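Local atomic coordinates of Ice-binding protein (Colwellia, PDB entry 3WP9), a protein that binds to the surface of ice crystals, inhibits their growth and restrains ice recrystallization, which may protect membranes from freezing injury. Residues V113-S118 / I137-G142; N162-V167 / E180-S185; P38-A43 / T57-G62. All coordinates share one frame; numbering follows the deposited sequence.

Contact 1: residues V113-S118 / I137-G142; sequences VYKWSS and IMQISG
Tyr114 and Gln139 lead the backbone pairing of strands 113-116 and 137-140: Tyr114 N donates to Ile137 O at 2.8 Å, and Tyr114 O takes the N-H of Gln139. Trp116 continues the parallel ladder, its N bonding to Gln139 O and its O accepting from Ser141 N at 3.1 Å. The strand axes come within 4.8 Å of each other, the spacing of successive coils in the right-handed beta-helix of this protein. On the face of Tyr114, Trp116, Met138 and Ile140 the contact is apolar. Met138, bent at chi2 and chi3, lies alongside both aromatics: its SD comes obliquely to the Tyr114 ring, 4.8 Å from the centroid, a Met-aromatic contact, and its CE meets the edge of the Trp116 indole near the ring plane. Ile140 CG1 stands 3.8 Å from Trp116 CE3, while the indole NE1 is bonded to Leu99 O. On the other face Gln139 extends its amide across the neighbouring strand. Its OE1 receives a weak bond from Lys115 NZ at 2.9 Å, the lysine chain folding back at chi3 and chi4 (both -68°), and its CD lies 3.6 Å from Val113 CG1. Gln139 NE2 donates to Ala88 O and Arg91 O.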
ATOM      1  N   VAL A 113       0.662 -15.931   8.295  1.00 23.71           N
ATOM      2  CA  VAL A 113      -0.212 -15.781   7.124  1.00 18.69           C
ATOM      3  C   VAL A 113      -1.650 -15.817   7.572  1.00 20.04           C
ATOM      4  O   VAL A 113      -2.110 -16.728   8.256  1.00 17.94           O
ATOM      5  CB  VAL A 113       0.125 -16.867   5.994  1.00 17.06           C
ATOM      6  CG1 VAL A 113      -0.875 -16.773   4.828  1.00 18.74           C
ATOM      7  CG2 VAL A 113       1.582 -16.698   5.505  1.00 19.22           C
ATOM      8  N   TYR A 114      -2.411 -14.757   7.251  1.00 17.21           N
ATOM      9  CA  TYR A 114      -3.797 -14.647   7.627  1.00 19.04           C
ATOM     10  C   TYR A 114      -4.604 -14.614   6.367  1.00 18.48           C
ATOM     11  O   TYR A 114      -4.260 -13.890   5.427  1.00 18.91           O
ATOM     12  CB  TYR A 114      -4.024 -13.331   8.418  1.00 19.64           C
ATOM     13  CG  TYR A 114      -3.327 -13.314   9.772  1.00 19.00           C
ATOM     14  CD1 TYR A 114      -1.973 -13.064   9.854  1.00 19.17           C
ATOM     15  CD2 TYR A 114      -4.051 -13.494  10.956  1.00 22.78           C
ATOM     16  CE1 TYR A 114      -1.301 -13.033  11.106  1.00 22.04           C
ATOM     17  CE2 TYR A 114      -3.390 -13.462  12.220  1.00 22.41           C
ATOM     18  CZ  TYR A 114      -2.027 -13.251  12.255  1.00 22.46           C
ATOM     19  OH  TYR A 114      -1.331 -13.205  13.487  1.00 26.47           O
ATOM     20  N   LYS A 115      -5.704 -15.312   6.388  1.00 19.90           N
ATOM     21  CA  LYS A 115      -6.547 -15.387   5.209  1.00 20.92           C
ATOM     22  C   LYS A 115      -8.001 -15.152   5.554  1.00 19.89           C
ATOM     23  O   LYS A 115      -8.542 -15.705   6.534  1.00 18.31           O
ATOM     24  CB  LYS A 115      -6.358 -16.772   4.545  1.00 22.42           C
ATOM     25  CG  LYS A 115      -7.316 -16.971   3.367  1.00 26.76           C
ATOM     26  CD  LYS A 115      -7.173 -18.332   2.701  1.00 33.66           C
ATOM     27  CE  LYS A 115      -5.823 -18.420   2.010  1.00 34.16           C
ATOM     28  NZ  LYS A 115      -5.778 -17.487   0.840  1.00 38.25           N
ATOM     29  N   TRP A 116      -8.678 -14.364   4.705  1.00 17.39           N
ATOM     30  CA  TRP A 116     -10.081 -14.129   4.858  1.00 18.31           C
ATOM     31  C   TRP A 116     -10.712 -14.324   3.501  1.00 16.63           C
ATOM     32  O   TRP A 116     -10.203 -13.790   2.502  1.00 17.43           O
ATOM     33  CB  TRP A 116     -10.379 -12.678   5.278  1.00 17.59           C
ATOM     34  CG  TRP A 116      -9.950 -12.384   6.711  1.00 16.92           C
ATOM     35  CD1 TRP A 116     -10.731 -12.506   7.849  1.00 19.32           C
ATOM     36  CD2 TRP A 116      -8.688 -11.924   7.122  1.00 17.49           C
ATOM     37  NE1 TRP A 116      -9.980 -12.134   8.970  1.00 20.00           N
ATOM     38  CE2 TRP A 116      -8.737 -11.758   8.545  1.00 16.01           C
ATOM     39  CE3 TRP A 116      -7.503 -11.601   6.440  1.00 16.09           C
ATOM     40  CZ2 TRP A 116      -7.646 -11.305   9.263  1.00 16.73           C
ATOM     41  CZ3 TRP A 116      -6.394 -11.169   7.177  1.00 17.62           C
ATOM     42  CH2 TRP A 116      -6.489 -11.021   8.584  1.00 15.88           C
ATOM     43  N   SER A 117     -11.837 -14.975   3.523  1.00 16.47           N
ATOM     44  CA  SER A 117     -12.593 -15.211   2.292  1.00 21.59           C
ATOM     45  C   SER A 117     -13.688 -14.111   2.135  1.00 25.49           C
ATOM     46  O   SER A 117     -14.549 -14.160   1.272  1.00 27.34           O
ATOM     47  CB  SER A 117     -13.187 -16.624   2.321  1.00 21.84           C
ATOM     48  OG  SER A 117     -14.229 -16.737   3.284  1.00 21.78           O
ATOM     49  N   SER A 118     -13.555 -13.060   2.926  1.00 22.52           N
ATOM     50  CA  SER A 118     -14.554 -12.036   3.100  1.00 21.84           C
ATOM     51  C   SER A 118     -13.831 -10.686   2.951  1.00 19.37           C
ATOM     52  O   SER A 118     -12.616 -10.615   2.757  1.00 16.49           O
ATOM     53  CB  SER A 118     -15.119 -12.109   4.580  1.00 21.65           C
ATOM     54  OG  SER A 118     -14.065 -11.984   5.603  1.00 21.08           O
ATOM     55  N   ILE A 137       1.512 -11.633   6.200  1.00 15.84           N
ATOM     56  CA  ILE A 137       0.847 -11.577   4.942  1.00 16.98           C
ATOM     57  C   ILE A 137      -0.657 -11.726   5.150  1.00 17.49           C
ATOM     58  O   ILE A 137      -1.193 -12.705   5.726  1.00 17.05           O
ATOM     59  CB  ILE A 137       1.490 -12.594   3.914  1.00 19.41           C
ATOM     60  CG1 ILE A 137       3.006 -12.329   3.616  1.00 20.06           C
ATOM     61  CG2 ILE A 137       0.599 -12.622   2.671  1.00 20.23           C
ATOM     62  CD1 ILE A 137       3.558 -13.379   2.670  1.00 23.99           C
ATOM     63  N   MET A 138      -1.393 -10.676   4.687  1.00 15.36           N
ATOM     64  CA  MET A 138      -2.806 -10.596   4.859  1.00 15.98           C
ATOM     65  C   MET A 138      -3.491 -10.860   3.514  1.00 15.73           C
ATOM     66  O   MET A 138      -3.441 -10.055   2.634  1.00 16.71           O
ATOM     67  CB  MET A 138      -3.220  -9.225   5.437  1.00 18.73           C
ATOM     68  CG  MET A 138      -2.211  -8.687   6.445  1.00 19.69           C
ATOM     69  SD  MET A 138      -2.181  -9.612   7.951  1.00 23.25           S
ATOM     70  CE  MET A 138      -3.769  -9.317   8.599  1.00 21.36           C
ATOM     71  N   GLN A 139      -4.195 -11.970   3.444  1.00 15.63           N
ATOM     72  CA  GLN A 139      -4.770 -12.453   2.163  1.00 15.76           C
ATOM     73  C   GLN A 139      -6.250 -12.207   2.212  1.00 16.63           C
ATOM     74  O   GLN A 139      -6.987 -12.923   2.894  1.00 17.90           O
ATOM     75  CB  GLN A 139      -4.507 -13.962   1.991  1.00 15.29           C
ATOM     76  CG  GLN A 139      -3.057 -14.198   1.885  1.00 17.18           C
ATOM     77  CD  GLN A 139      -2.741 -15.677   1.945  1.00 20.04           C
ATOM     78  OE1 GLN A 139      -3.542 -16.476   2.420  1.00 21.36           O
ATOM     79  NE2 GLN A 139      -1.617 -16.042   1.411  1.00 19.73           N
ATOM     80  N   ILE A 140      -6.697 -11.127   1.530  1.00 15.47           N
ATOM     81  CA  ILE A 140      -8.070 -10.672   1.649  1.00 14.15           C
ATOM     82  C   ILE A 140      -8.808 -10.822   0.295  1.00 14.83           C
ATOM     83  O   ILE A 140      -8.508 -10.147  -0.663  1.00 16.25           O
ATOM     84  CB  ILE A 140      -8.126  -9.191   2.159  1.00 13.35           C
ATOM     85  CG1 ILE A 140      -7.491  -9.139   3.551  1.00 15.78           C
ATOM     86  CG2 ILE A 140      -9.566  -8.690   2.165  1.00 14.72           C
ATOM     87  CD1 ILE A 140      -7.037  -7.715   3.864  1.00 13.82           C
ATOM     88  N   SER A 141      -9.813 -11.680   0.287  1.00 15.75           N
ATOM     89  CA  SER A 141     -10.514 -11.907  -0.982  1.00 17.58           C
ATOM     90  C   SER A 141     -11.636 -10.892  -1.277  1.00 20.03           C
ATOM     91  O   SER A 141     -12.086 -10.699  -2.457  1.00 20.28           O
ATOM     92  CB  SER A 141     -10.920 -13.380  -1.108  1.00 23.65           C
ATOM     93  OG  SER A 141     -12.093 -13.563  -0.397  1.00 30.37           O
ATOM     94  N   GLY A 142     -12.054 -10.163  -0.226  1.00 14.66           N
ATOM     95  CA  GLY A 142     -13.009  -9.086  -0.323  1.00 16.25           C
ATOM     96  C   GLY A 142     -12.265  -7.723  -0.364  1.00 14.22           C
ATOM     97  O   GLY A 142     -11.144  -7.574  -0.900  1.00 13.98           O
TER

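Contact 2: residues N162-V167 / E180-S185; sequences NIFWQV and EGIVLS
Trp165 and Ile182 are joined by a backbone bond, Trp165 N to Ile182 O at 2.8 Å, within the ladder that links two successive coils of the right-handed beta-helix. The strands 163-167 and 182-185 are parallel, their axes 17° apart. Ile182 N donates to Ile163 O, Leu184 N to Trp165 O and Val167 N to Leu184 O, so the bonds leave Ile163 O, Trp165 N, Trp165 O and Val167 N in turn, the stagger of a parallel pair. The Trp165 side chain adds a bond of its own: with CG anti to the carbonyl carbon (chi1 -56°), the indole brings NE1 to Glu180 O at 2.9 Å. The Phe164 ring runs alongside the Ile182 side chain, CD1 3.7 Å from Ile182 CB, the approach being oblique to the ring. Trp165 CD1 and Val183 CG2 touch more loosely, at 4.4 Å.

Further out, Phe179 and Met138 pack against the indole, and Val6 and Ile137 meet the Phe164 ring. Leu184 rests on Ala84 and Tyr85 of helix 71-89, and Gln166 NE2 bonds to Tyr85 OH. At Gly181 the chain turns a corner; the indole edge faces its CA, 3.9 Å from NE1, and a CB there would clash with NE1. The carbonyl of Glu180, just before this corner, receives the indole N-H on an in-plane lone pair, at a C=O...N angle of 143°.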
ATOM      1  N   ASN A 162       7.342  -4.965   6.310  1.00 21.68           N
ATOM      2  CA  ASN A 162       7.089  -6.430   6.454  1.00 19.16           C
ATOM      3  C   ASN A 162       5.688  -6.900   6.590  1.00 19.53           C
ATOM      4  O   ASN A 162       5.429  -8.067   6.891  1.00 20.67           O
ATOM      5  CB  ASN A 162       7.868  -6.950   7.667  1.00 22.52           C
ATOM      6  CG  ASN A 162       9.376  -6.969   7.411  1.00 25.00           C
ATOM      7  OD1 ASN A 162       9.847  -7.134   6.270  1.00 26.26           O
ATOM      8  ND2 ASN A 162      10.151  -6.790   8.489  1.00 24.47           N
ATOM      9  N   ILE A 163       4.730  -5.990   6.368  1.00 18.81           N
ATOM     10  CA  ILE A 163       3.352  -6.336   6.480  1.00 16.22           C
ATOM     11  C   ILE A 163       2.767  -6.162   5.045  1.00 18.05           C
ATOM     12  O   ILE A 163       2.924  -5.050   4.434  1.00 18.02           O
ATOM     13  CB  ILE A 163       2.629  -5.329   7.410  1.00 19.71           C
ATOM     14  CG1 ILE A 163       3.184  -5.451   8.865  1.00 19.44           C
ATOM     15  CG2 ILE A 163       1.150  -5.579   7.341  1.00 17.40           C
ATOM     16  CD1 ILE A 163       2.615  -4.432   9.840  1.00 23.67           C
ATOM     17  N   PHE A 164       2.203  -7.259   4.531  1.00 16.52           N
ATOM     18  CA  PHE A 164       1.732  -7.287   3.095  1.00 15.67           C
ATOM     19  C   PHE A 164       0.280  -7.505   3.080  1.00 15.15           C
ATOM     20  O   PHE A 164      -0.213  -8.506   3.585  1.00 15.85           O
ATOM     21  CB  PHE A 164       2.521  -8.331   2.241  1.00 16.50           C
ATOM     22  CG  PHE A 164       4.016  -8.108   2.249  1.00 16.97           C
ATOM     23  CD1 PHE A 164       4.680  -7.278   1.318  1.00 15.84           C
ATOM     24  CD2 PHE A 164       4.777  -8.723   3.262  1.00 18.32           C
ATOM     25  CE1 PHE A 164       6.082  -7.053   1.357  1.00 17.98           C
ATOM     26  CE2 PHE A 164       6.145  -8.481   3.322  1.00 17.99           C
ATOM     27  CZ  PHE A 164       6.815  -7.687   2.382  1.00 17.21           C
ATOM     28  N   TRP A 165      -0.465  -6.534   2.478  1.00 13.91           N
ATOM     29  CA  TRP A 165      -1.927  -6.609   2.401  1.00 15.34           C
ATOM     30  C   TRP A 165      -2.246  -6.906   0.951  1.00 14.49           C
ATOM     31  O   TRP A 165      -2.021  -6.069   0.059  1.00 14.73           O
ATOM     32  CB  TRP A 165      -2.596  -5.290   2.760  1.00 14.08           C
ATOM     33  CG  TRP A 165      -2.212  -4.730   4.168  1.00 14.18           C
ATOM     34  CD1 TRP A 165      -1.177  -3.938   4.470  1.00 16.70           C
ATOM     35  CD2 TRP A 165      -2.991  -4.898   5.328  1.00 12.95           C
ATOM     36  NE1 TRP A 165      -1.244  -3.582   5.813  1.00 15.12           N
ATOM     37  CE2 TRP A 165      -2.351  -4.169   6.354  1.00 14.73           C
ATOM     38  CE3 TRP A 165      -4.175  -5.583   5.614  1.00 12.57           C
ATOM     39  CZ2 TRP A 165      -2.870  -4.129   7.646  1.00 14.23           C
ATOM     40  CZ3 TRP A 165      -4.697  -5.538   6.847  1.00 15.26           C
ATOM     41  CH2 TRP A 165      -4.026  -4.809   7.881  1.00 14.13           C
ATOM     42  N   GLN A 166      -2.672  -8.129   0.745  1.00 14.96           N
ATOM     43  CA  GLN A 166      -3.090  -8.583  -0.607  1.00 15.31           C
ATOM     44  C   GLN A 166      -4.619  -8.523  -0.645  1.00 14.35           C
ATOM     45  O   GLN A 166      -5.298  -9.267   0.023  1.00 14.70           O
ATOM     46  CB  GLN A 166      -2.530 -10.023  -0.843  1.00 16.28           C
ATOM     47  CG  GLN A 166      -3.077 -10.663  -2.136  1.00 18.28           C
ATOM     48  CD  GLN A 166      -4.308 -11.520  -1.903  1.00 15.65           C
ATOM     49  OE1 GLN A 166      -4.326 -12.415  -0.994  1.00 19.67           O
ATOM     50  NE2 GLN A 166      -5.309 -11.309  -2.711  1.00 19.60           N
ATOM     51  N   VAL A 167      -5.144  -7.586  -1.452  1.00 12.53           N
ATOM     52  CA  VAL A 167      -6.578  -7.267  -1.404  1.00 12.76           C
ATOM     53  C   VAL A 167      -7.110  -7.470  -2.820  1.00 12.56           C
ATOM     54  O   VAL A 167      -6.746  -6.797  -3.783  1.00 14.02           O
ATOM     55  CB  VAL A 167      -6.790  -5.800  -0.959  1.00 14.21           C
ATOM     56  CG1 VAL A 167      -8.275  -5.509  -0.844  1.00 13.47           C
ATOM     57  CG2 VAL A 167      -6.030  -5.540   0.414  1.00 15.55           C
ATOM     58  N   GLU A 180      -0.356   1.254   7.972  1.00 16.37           N
ATOM     59  CA  GLU A 180       1.018   0.754   7.802  1.00 16.84           C
ATOM     60  C   GLU A 180       1.015  -0.479   6.905  1.00 13.97           C
ATOM     61  O   GLU A 180       0.195  -1.386   7.112  1.00 13.92           O
ATOM     62  CB  GLU A 180       1.535   0.245   9.199  1.00 17.95           C
ATOM     63  CG  GLU A 180       1.495   1.310  10.334  1.00 18.65           C
ATOM     64  CD  GLU A 180       2.634   2.286  10.239  1.00 21.83           C
ATOM     65  OE1 GLU A 180       3.711   1.982   9.644  1.00 24.58           O
ATOM     66  OE2 GLU A 180       2.465   3.400  10.760  1.00 26.90           O
ATOM     67  N   GLY A 181       1.936  -0.510   5.983  1.00 14.03           N
ATOM     68  CA  GLY A 181       2.179  -1.713   5.240  1.00 14.18           C
ATOM     69  C   GLY A 181       2.144  -1.572   3.732  1.00 15.51           C
ATOM     70  O   GLY A 181       1.977  -0.485   3.184  1.00 15.40           O
ATOM     71  N   ILE A 182       2.401  -2.718   3.058  1.00 13.65           N
ATOM     72  CA  ILE A 182       2.488  -2.726   1.625  1.00 16.05           C
ATOM     73  C   ILE A 182       1.119  -3.131   1.132  1.00 14.58           C
ATOM     74  O   ILE A 182       0.666  -4.211   1.376  1.00 16.12           O
ATOM     75  CB  ILE A 182       3.606  -3.735   1.161  1.00 15.62           C
ATOM     76  CG1 ILE A 182       4.988  -3.378   1.849  1.00 17.09           C
ATOM     77  CG2 ILE A 182       3.689  -3.802  -0.376  1.00 16.76           C
ATOM     78  CD1 ILE A 182       5.591  -2.061   1.526  1.00 18.45           C
ATOM     79  N   VAL A 183       0.416  -2.250   0.399  1.00 15.10           N
ATOM     80  CA  VAL A 183      -0.908  -2.584  -0.146  1.00 12.18           C
ATOM     81  C   VAL A 183      -0.760  -2.985  -1.603  1.00 14.39           C
ATOM     82  O   VAL A 183      -0.334  -2.164  -2.462  1.00 13.64           O
ATOM     83  CB  VAL A 183      -1.867  -1.409  -0.039  1.00 12.10           C
ATOM     84  CG1 VAL A 183      -3.297  -1.785  -0.401  1.00 12.98           C
ATOM     85  CG2 VAL A 183      -1.867  -0.899   1.414  1.00 13.16           C
ATOM     86  N   LEU A 184      -0.988  -4.265  -1.801  1.00 11.64           N
ATOM     87  CA  LEU A 184      -1.042  -4.917  -3.182  1.00 12.98           C
ATOM     88  C   LEU A 184      -2.504  -5.089  -3.497  1.00 12.86           C
ATOM     89  O   LEU A 184      -3.170  -6.053  -3.126  1.00 12.64           O
ATOM     90  CB  LEU A 184      -0.299  -6.258  -3.184  1.00 13.73           C
ATOM     91  CG  LEU A 184       1.196  -5.983  -3.003  1.00 16.87           C
ATOM     92  CD1 LEU A 184       1.765  -7.256  -2.388  1.00 18.14           C
ATOM     93  CD2 LEU A 184       1.875  -5.616  -4.343  1.00 19.74           C
ATOM     94  N   SER A 185      -3.099  -4.050  -4.084  1.00 14.04           N
ATOM     95  CA  SER A 185      -4.557  -4.074  -4.356  1.00 14.81           C
ATOM     96  C   SER A 185      -4.789  -4.494  -5.798  1.00 14.32           C
ATOM     97  O   SER A 185      -4.118  -3.981  -6.689  1.00 14.45           O
ATOM     98  CB  SER A 185      -5.157  -2.640  -4.229  1.00 15.58           C
ATOM     99  OG  SER A 185      -6.554  -2.704  -4.441  1.00 17.89           O
TER

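Contact 3: residues P38-A43 / T57-G62; sequences PITGAA and TVDSAG
An ST turn at Thr40 and an Asx turn at Asp59 interlock where the loop after strand 33-36 meets the loop after strand 55-57; Thr40 probably belongs to the ice-binding site, as in related proteins. Thr40 OG1 donates to Asp59 OD2 at 2.8 Å, on the syn lone pair of that oxygen. The same hydroxyl accepts from Ala42 N, the bond that closes the ST turn and is nearly straight at 173°. Thr40 OG1 stands anti to the backbone N (chi1 169°), which sets it between these two partners. The other carboxylate oxygen, Asp59 OD1, is gripped from opposite faces of its plane: Gly41 N reaches it at 3.0 Å, and Ala61 N, two residues on from the aspartate, comes from well above the plane and closes the Asx turn.

Apolar atoms and a water extend the join. Val58 CG2 lies 3.3 Å from Ile39 O, and one water bridges the segments, donating to Ile39 O at 2.7 Å and accepting from Val58 N. Gly41 sits tightly against the opposite loop, its CA 3.6 Å from Thr57 CG2; a CB there would collide with Thr57, Asp59 and Gly62. The Gly41 O also receives a CA-H...O contact from Gly62 CA at 3.2 Å.

An alanine in place of Asp59 would probably leave the hydroxyl of Thr40 and the amides of Gly41 and Ala61 without this acceptor, the hydroxyl then held by Ala42 N alone among the bonds described. As built, one carboxylate takes three donors from both loops, which is likely to stabilise its negative charge and to fix the direction of the Thr40 hydroxyl.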
ATOM      1  N   PRO A  38       0.139   1.311 -17.611  1.00 20.74           N
ATOM      2  CA  PRO A  38       0.535   1.831 -18.960  1.00 20.43           C
ATOM      3  C   PRO A  38      -0.203   3.111 -19.379  1.00 22.00           C
ATOM      4  O   PRO A  38       0.029   3.653 -20.471  1.00 25.99           O
ATOM      5  CB  PRO A  38       0.157   0.665 -19.868  1.00 20.92           C
ATOM      6  CG  PRO A  38      -1.050   0.110 -19.219  1.00 21.43           C
ATOM      7  CD  PRO A  38      -0.777   0.185 -17.719  1.00 20.64           C
ATOM      8  N   ILE A  39      -1.083   3.610 -18.519  1.00 22.95           N
ATOM      9  CA  ILE A  39      -1.836   4.780 -18.878  1.00 19.67           C
ATOM     10  C   ILE A  39      -0.938   6.009 -19.029  1.00 21.96           C
ATOM     11  O   ILE A  39       0.118   6.174 -18.329  1.00 20.10           O
ATOM     12  CB  ILE A  39      -2.952   4.998 -17.815  1.00 22.42           C
ATOM     13  CG1 ILE A  39      -4.100   5.856 -18.373  1.00 24.72           C
ATOM     14  CG2 ILE A  39      -2.358   5.590 -16.532  1.00 23.42           C
ATOM     15  CD1 ILE A  39      -5.424   5.355 -17.889  1.00 25.82           C
ATOM     16  N   THR A  40      -1.352   6.896 -19.939  1.00 21.27           N
ATOM     17  CA  THR A  40      -0.664   8.166 -20.168  1.00 22.09           C
ATOM     18  C   THR A  40      -0.414   8.947 -18.857  1.00 19.76           C
ATOM     19  O   THR A  40      -1.244   8.889 -17.917  1.00 19.26           O
ATOM     20  CB  THR A  40      -1.484   9.101 -21.150  1.00 21.38           C
ATOM     21  OG1 THR A  40      -0.920  10.418 -21.146  1.00 23.30           O
ATOM     22  CG2 THR A  40      -2.923   9.223 -20.652  1.00 20.92           C
ATOM     23  N   GLY A  41       0.729   9.624 -18.775  1.00 21.95           N
ATOM     24  CA  GLY A  41       1.066  10.578 -17.707  1.00 20.24           C
ATOM     25  C   GLY A  41       0.010  11.658 -17.444  1.00 20.60           C
ATOM     26  O   GLY A  41      -0.004  12.291 -16.392  1.00 20.08           O
ATOM     27  N   ALA A  42      -0.888  11.861 -18.400  1.00 21.37           N
ATOM     28  CA  ALA A  42      -1.970  12.816 -18.196  1.00 19.73           C
ATOM     29  C   ALA A  42      -2.881  12.389 -17.033  1.00 21.38           C
ATOM     30  O   ALA A  42      -3.553  13.260 -16.459  1.00 22.24           O
ATOM     31  CB  ALA A  42      -2.776  13.042 -19.503  1.00 21.61           C
ATOM     32  N   ALA A  43      -2.907  11.101 -16.721  1.00 20.08           N
ATOM     33  CA  ALA A  43      -3.766  10.506 -15.639  1.00 19.29           C
ATOM     34  C   ALA A  43      -3.010  10.581 -14.280  1.00 16.75           C
ATOM     35  O   ALA A  43      -3.562  10.162 -13.271  1.00 18.73           O
ATOM     36  CB  ALA A  43      -4.130   9.096 -16.022  1.00 19.22           C
ATOM     37  N   THR A  57       6.397   8.811 -15.751  1.00 19.92           N
ATOM     38  CA  THR A  57       5.294   8.538 -16.690  1.00 21.38           C
ATOM     39  C   THR A  57       5.704   7.754 -17.918  1.00 23.26           C
ATOM     40  O   THR A  57       6.911   7.677 -18.224  1.00 22.02           O
ATOM     41  CB  THR A  57       4.565   9.864 -17.075  1.00 22.19           C
ATOM     42  OG1 THR A  57       5.511  10.770 -17.649  1.00 24.15           O
ATOM     43  CG2 THR A  57       4.069  10.610 -15.802  1.00 24.90           C
ATOM     44  N   VAL A  58       4.720   7.172 -18.608  1.00 23.28           N
ATOM     45  CA  VAL A  58       4.985   6.464 -19.822  1.00 22.39           C
ATOM     46  C   VAL A  58       5.321   7.403 -21.001  1.00 24.98           C
ATOM     47  O   VAL A  58       5.844   6.935 -22.014  1.00 26.73           O
ATOM     48  CB  VAL A  58       3.860   5.533 -20.189  1.00 20.80           C
ATOM     49  CG1 VAL A  58       3.558   4.638 -19.026  1.00 22.43           C
ATOM     50  CG2 VAL A  58       2.562   6.261 -20.614  1.00 20.41           C
ATOM     51  N   ASP A  59       5.050   8.712 -20.879  1.00 26.93           N
ATOM     52  CA  ASP A  59       5.112   9.587 -22.042  1.00 24.24           C
ATOM     53  C   ASP A  59       5.457  10.955 -21.527  1.00 25.25           C
ATOM     54  O   ASP A  59       5.998  11.085 -20.391  1.00 28.27           O
ATOM     55  CB  ASP A  59       3.780   9.522 -22.837  1.00 24.58           C
ATOM     56  CG  ASP A  59       2.561   9.913 -22.001  1.00 26.25           C
ATOM     57  OD1 ASP A  59       2.700  10.493 -20.911  1.00 24.51           O
ATOM     58  OD2 ASP A  59       1.426   9.641 -22.459  1.00 25.09           O
ATOM     59  N   SER A  60       5.247  11.995 -22.318  1.00 25.14           N
ATOM     60  CA  SER A  60       5.698  13.275 -21.824  1.00 30.39           C
ATOM     61  C   SER A  60       4.468  14.122 -21.444  1.00 30.44           C
ATOM     62  O   SER A  60       4.591  15.355 -21.316  1.00 33.72           O
ATOM     63  CB  SER A  60       6.547  13.944 -22.887  1.00 33.05           C
ATOM     64  OG  SER A  60       5.724  14.055 -24.050  1.00 46.08           O
ATOM     65  N   ALA A  61       3.333  13.449 -21.225  1.00 26.26           N
ATOM     66  CA  ALA A  61       2.046  14.110 -20.917  1.00 25.87           C
ATOM     67  C   ALA A  61       1.754  14.346 -19.403  1.00 25.32           C
ATOM     68  O   ALA A  61       0.687  14.858 -19.021  1.00 26.02           O
ATOM     69  CB  ALA A  61       0.894  13.344 -21.569  1.00 27.08           C
ATOM     70  N   GLY A  62       2.699  13.975 -18.555  1.00 25.14           N
ATOM     71  CA  GLY A  62       2.546  14.104 -17.129  1.00 24.43           C
ATOM     72  C   GLY A  62       2.884  15.482 -16.587  1.00 25.00           C
ATOM     73  O   GLY A  62       3.174  16.433 -17.335  1.00 23.60           O
TER
HETATM   74  O   HOH W   1       2.255   7.350 -17.218  1.00 20.50           O

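From the N terminus, contact 3 comes first, closing a loop of 13 residues that ends in strand 55-57. Contact 1 then closes an 18-residue turn of chain between 113-118 and 137-142, and contact 2 a 12-residue one between 162-167 and 180-185. The three follow in series, none nesting or crossing. Contacts 1 and 2 belong to one ten-stranded parallel sheet and touch, since strands 136-140 and 163-167 are neighbours: Met138 N lies 2.7 Å from Phe164 O, a probable hydrogen bond. Contact 3 joins the loops that follow strands 33-36 and 55-57, near the other end of the same sheet, its centre about 33 Å from that of contact 1 and about 25 Å from that of contact 2.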